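Local coordinates for protein rubber oxygenase (Streptomyces sp., PDB 5O1L) that cleaves the double bonds of poly(cis-1,4-isoprene) rubber oxidatively with O2, using a non-covalently bound b-type heme, to give oligo-isoprenoids with keto and aldehyde ends, at residues A[149-154]-A[297-303]. Numbering follows the deposited sequence.
With HEM (protoporphyrin IX containing Fe), chain C.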
loop_
_atom_site.group_PDB
_atom_site.type_symbol
_atom_site.label_atom_id
_atom_site.label_comp_id
_atom_site.label_asym_id
_atom_site.label_seq_id
_atom_site.Cartn_x
_atom_site.Cartn_y
_atom_site.Cartn_z
ATOM N N SER A 149 -6.288 8.624 -5.877
ATOM C CA SER A 149 -5.830 9.189 -7.160
ATOM C C SER A 149 -5.838 10.713 -7.118
ATOM O O SER A 149 -4.847 11.327 -7.551
ATOM C CB SER A 149 -6.693 8.746 -8.304
ATOM O OG SER A 149 -6.544 7.330 -8.521
ATOM N N ARG A 150 -6.901 11.321 -6.590
ATOM C CA ARG A 150 -6.959 12.786 -6.537
ATOM C C ARG A 150 -5.939 13.376 -5.623
ATOM O O ARG A 150 -5.289 14.350 -5.972
ATOM C CB ARG A 150 -8.354 13.312 -6.194
ATOM C CG ARG A 150 -9.336 13.085 -7.311
ATOM C CD ARG A 150 -10.666 13.759 -7.073
ATOM N NE ARG A 150 -11.388 13.655 -8.324
ATOM C CZ ARG A 150 -12.447 12.908 -8.557
ATOM N NH1 ARG A 150 -13.009 12.179 -7.566
ATOM N NH2 ARG A 150 -12.960 12.940 -9.809
ATOM N N ALA A 151 -5.725 12.773 -4.457
ATOM C CA ALA A 151 -4.710 13.289 -3.563
ATOM C C ALA A 151 -3.324 13.244 -4.190
ATOM O O ALA A 151 -2.555 14.187 -4.052
ATOM C CB ALA A 151 -4.738 12.542 -2.200
ATOM N N VAL A 152 -2.965 12.125 -4.813
ATOM C CA VAL A 152 -1.657 11.996 -5.361
ATOM C C VAL A 152 -1.514 12.960 -6.549
ATOM O O VAL A 152 -0.482 13.613 -6.700
ATOM C CB VAL A 152 -1.396 10.536 -5.765
ATOM C CG1 VAL A 152 -0.106 10.400 -6.545
ATOM C CG2 VAL A 152 -1.312 9.663 -4.493
ATOM N N TYR A 153 -2.555 13.035 -7.360
ATOM C CA TYR A 153 -2.510 13.865 -8.576
ATOM C C TYR A 153 -2.323 15.318 -8.211
ATOM O O TYR A 153 -1.564 16.022 -8.872
ATOM C CB TYR A 153 -3.781 13.703 -9.375
ATOM C CG TYR A 153 -3.796 14.432 -10.725
ATOM C CD1 TYR A 153 -3.412 13.812 -11.883
ATOM C CD2 TYR A 153 -4.271 15.719 -10.785
ATOM C CE1 TYR A 153 -3.428 14.490 -13.094
ATOM C CE2 TYR A 153 -4.288 16.423 -11.987
ATOM C CZ TYR A 153 -3.868 15.805 -13.094
ATOM O OH TYR A 153 -3.910 16.556 -14.257
ATOM N N TYR A 154 -3.057 15.812 -7.229
ATOM C CA TYR A 154 -3.018 17.247 -6.853
ATOM C C TYR A 154 -1.977 17.627 -5.839
ATOM O O TYR A 154 -1.800 18.814 -5.582
ATOM C CB TYR A 154 -4.402 17.736 -6.387
ATOM C CG TYR A 154 -5.435 17.678 -7.477
ATOM C CD1 TYR A 154 -5.284 18.490 -8.634
ATOM C CD2 TYR A 154 -6.567 16.937 -7.345
ATOM C CE1 TYR A 154 -6.218 18.440 -9.637
ATOM C CE2 TYR A 154 -7.507 16.878 -8.334
ATOM C CZ TYR A 154 -7.345 17.699 -9.471
ATOM O OH TYR A 154 -8.266 17.610 -10.462
ATOM N N THR A 297 -11.700 8.025 -12.872
ATOM C CA THR A 297 -11.687 9.447 -12.711
ATOM C C THR A 297 -10.726 10.013 -13.754
ATOM O O THR A 297 -9.811 9.320 -14.175
ATOM C CB THR A 297 -11.196 9.908 -11.309
ATOM O OG1 THR A 297 -9.876 9.373 -11.059
ATOM C CG2 THR A 297 -12.165 9.507 -10.253
ATOM N N PRO A 298 -10.866 11.316 -14.092
ATOM C CA PRO A 298 -9.857 11.946 -14.956
ATOM C C PRO A 298 -8.455 11.927 -14.393
ATOM O O PRO A 298 -7.496 11.692 -15.115
ATOM C CB PRO A 298 -10.362 13.409 -15.066
ATOM C CG PRO A 298 -11.813 13.358 -14.733
ATOM C CD PRO A 298 -11.995 12.217 -13.781
ATOM N N GLU A 299 -8.333 12.121 -13.081
ATOM C CA GLU A 299 -7.033 12.112 -12.420
ATOM C C GLU A 299 -6.421 10.719 -12.430
ATOM O O GLU A 299 -5.234 10.531 -12.742
ATOM C CB GLU A 299 -7.157 12.630 -10.995
ATOM C CG GLU A 299 -7.635 14.097 -10.915
ATOM C CD GLU A 299 -9.165 14.302 -10.894
ATOM O OE1 GLU A 299 -9.928 13.349 -11.161
ATOM O OE2 GLU A 299 -9.642 15.434 -10.628
ATOM N N GLY A 300 -7.246 9.742 -12.085
ATOM C CA GLY A 300 -6.774 8.349 -12.094
ATOM C C GLY A 300 -6.348 7.932 -13.470
ATOM O O GLY A 300 -5.336 7.279 -13.608
ATOM N N GLU A 301 -7.107 8.347 -14.513
ATOM C CA GLU A 301 -6.747 8.063 -15.902
ATOM C C GLU A 301 -5.359 8.547 -16.250
ATOM O O GLU A 301 -4.588 7.829 -16.928
ATOM C CB GLU A 301 -7.723 8.766 -16.842
ATOM C CG GLU A 301 -7.519 8.479 -18.320
ATOM C CD GLU A 301 -8.509 9.268 -19.153
ATOM O OE1 GLU A 301 -9.690 8.843 -19.154
ATOM O OE2 GLU A 301 -8.105 10.313 -19.749
ATOM N N ALA A 302 -5.044 9.771 -15.834
ATOM C CA ALA A 302 -3.735 10.330 -16.056
ATOM C C ALA A 302 -2.710 9.475 -15.402
ATOM O O ALA A 302 -1.710 9.162 -15.985
ATOM C CB ALA A 302 -3.653 11.754 -15.514
ATOM N N LEU A 303 -2.961 9.074 -14.162
ATOM C CA LEU A 303 -1.994 8.259 -13.446
ATOM C C LEU A 303 -1.781 6.855 -14.034
ATOM O O LEU A 303 -0.667 6.377 -14.028
ATOM C CB LEU A 303 -2.418 8.146 -11.978
ATOM C CG LEU A 303 -2.463 9.452 -11.194
ATOM C CD1 LEU A 303 -3.036 9.320 -9.775
ATOM C CD2 LEU A 303 -1.131 10.089 -11.124
HETATM C CHA HEM C . 2.671 9.769 0.785
HETATM C CHB HEM C . 2.121 5.227 2.056
HETATM C CHC HEM C . -2.622 5.856 2.244
HETATM C CHD HEM C . -2.066 10.033 0.001
HETATM C C1A HEM C . 2.872 8.492 1.174
HETATM C C2A HEM C . 4.202 7.949 1.328
HETATM C C3A HEM C . 4.045 6.657 1.645
HETATM C C4A HEM C . 2.683 6.390 1.747
HETATM C CMA HEM C . 5.188 5.695 1.858
HETATM C CAA HEM C . 5.559 8.671 1.142
HETATM C CBA HEM C . 5.943 8.680 -0.350
HETATM C CGA HEM C . 7.396 8.958 -0.485
HETATM O O1A HEM C . 7.676 10.157 -0.363
HETATM O O2A HEM C . 8.223 7.985 -0.680
HETATM C C1B HEM C . 0.762 5.010 2.257
HETATM C C2B HEM C . 0.246 3.758 2.692
HETATM C C3B HEM C . -1.069 3.886 2.785
HETATM C C4B HEM C . -1.403 5.239 2.366
HETATM C CMB HEM C . 1.032 2.505 3.019
HETATM C CAB HEM C . -2.150 3.049 3.239
HETATM C CBB HEM C . -2.051 1.714 3.744
HETATM C C1C HEM C . -2.906 7.073 1.643
HETATM C C2C HEM C . -4.258 7.469 1.295
HETATM C C3C HEM C . -4.065 8.665 0.684
HETATM C C4C HEM C . -2.632 8.893 0.614
HETATM C CMC HEM C . -5.530 6.764 1.666
HETATM C CAC HEM C . -5.090 9.544 0.102
HETATM C CBC HEM C . -6.478 9.490 0.189
HETATM C C1D HEM C . -0.723 10.308 0.016
HETATM C C2D HEM C . -0.139 11.568 -0.485
HETATM C C3D HEM C . 1.172 11.514 -0.279
HETATM C C4D HEM C . 1.419 10.236 0.393
HETATM C CMD HEM C . -0.951 12.605 -1.166
HETATM C CAD HEM C . 2.227 12.578 -0.668
HETATM C CBD HEM C . 2.632 12.303 -2.111
HETATM C CGD HEM C . 3.620 13.388 -2.553
HETATM O O1D HEM C . 4.770 13.009 -2.870
HETATM O O2D HEM C . 3.331 14.614 -2.608
HETATM N NA HEM C . 1.952 7.537 1.465
HETATM N NB HEM C . -0.277 5.832 2.057
HETATM N NC HEM C . -1.917 7.911 1.208
HETATM N ND HEM C . 0.248 9.572 0.609
HETATM FE FE HEM C . -0.007 7.739 1.355
#
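A mixed polar and apolar helix-helix crossing joins the C-terminal part of helix 146-154, which borders the heme, to the N-terminal turns of helix 298-313. The axes of the helical segments 149-154 and 298-303 approach to 8.6 Å at 66°, and the backbones come closest where S149 meets G300, their CA atoms 5.1 Å apart; S149 OG lies 3.7 Å from G300 CA. E299 is the central knob, set into a hole formed by S149, R150, Y153 and Y154. Its carboxylate takes a short hydrogen bond from Y154 (OH to E299 OE2, 2.6 Å) and a salt bridge from R150 (NE to E299 OE1, 3.2 Å) whose individual hydrogen bonds are weak. E299 CG also makes a CH-pi contact over the Y153 ring face. One turn on, A302 CB touches Y153 CE1 at 3.7 Å, and L303 CD1 reaches within 3.5 Å of S149 O. T297 is the N-cap: its OG1, which a CB on G300 would clash with, accepts from G300 N at 2.8 Å, while its CG2 lies over one face of the R150 guanidinium. T214 of helix 209-214 borders R150, Y154 and E299. A151, out of reach of 297-303, has its O 3.7 Å from heme CMD; V152, whose CG1 is 4.5 Å from L303 CD1, lies near a bound imidazole. An N-capped helix start thus docks by knob-into-hole packing against a heme-pocket helix in the all-helical Lcp catalytic domain.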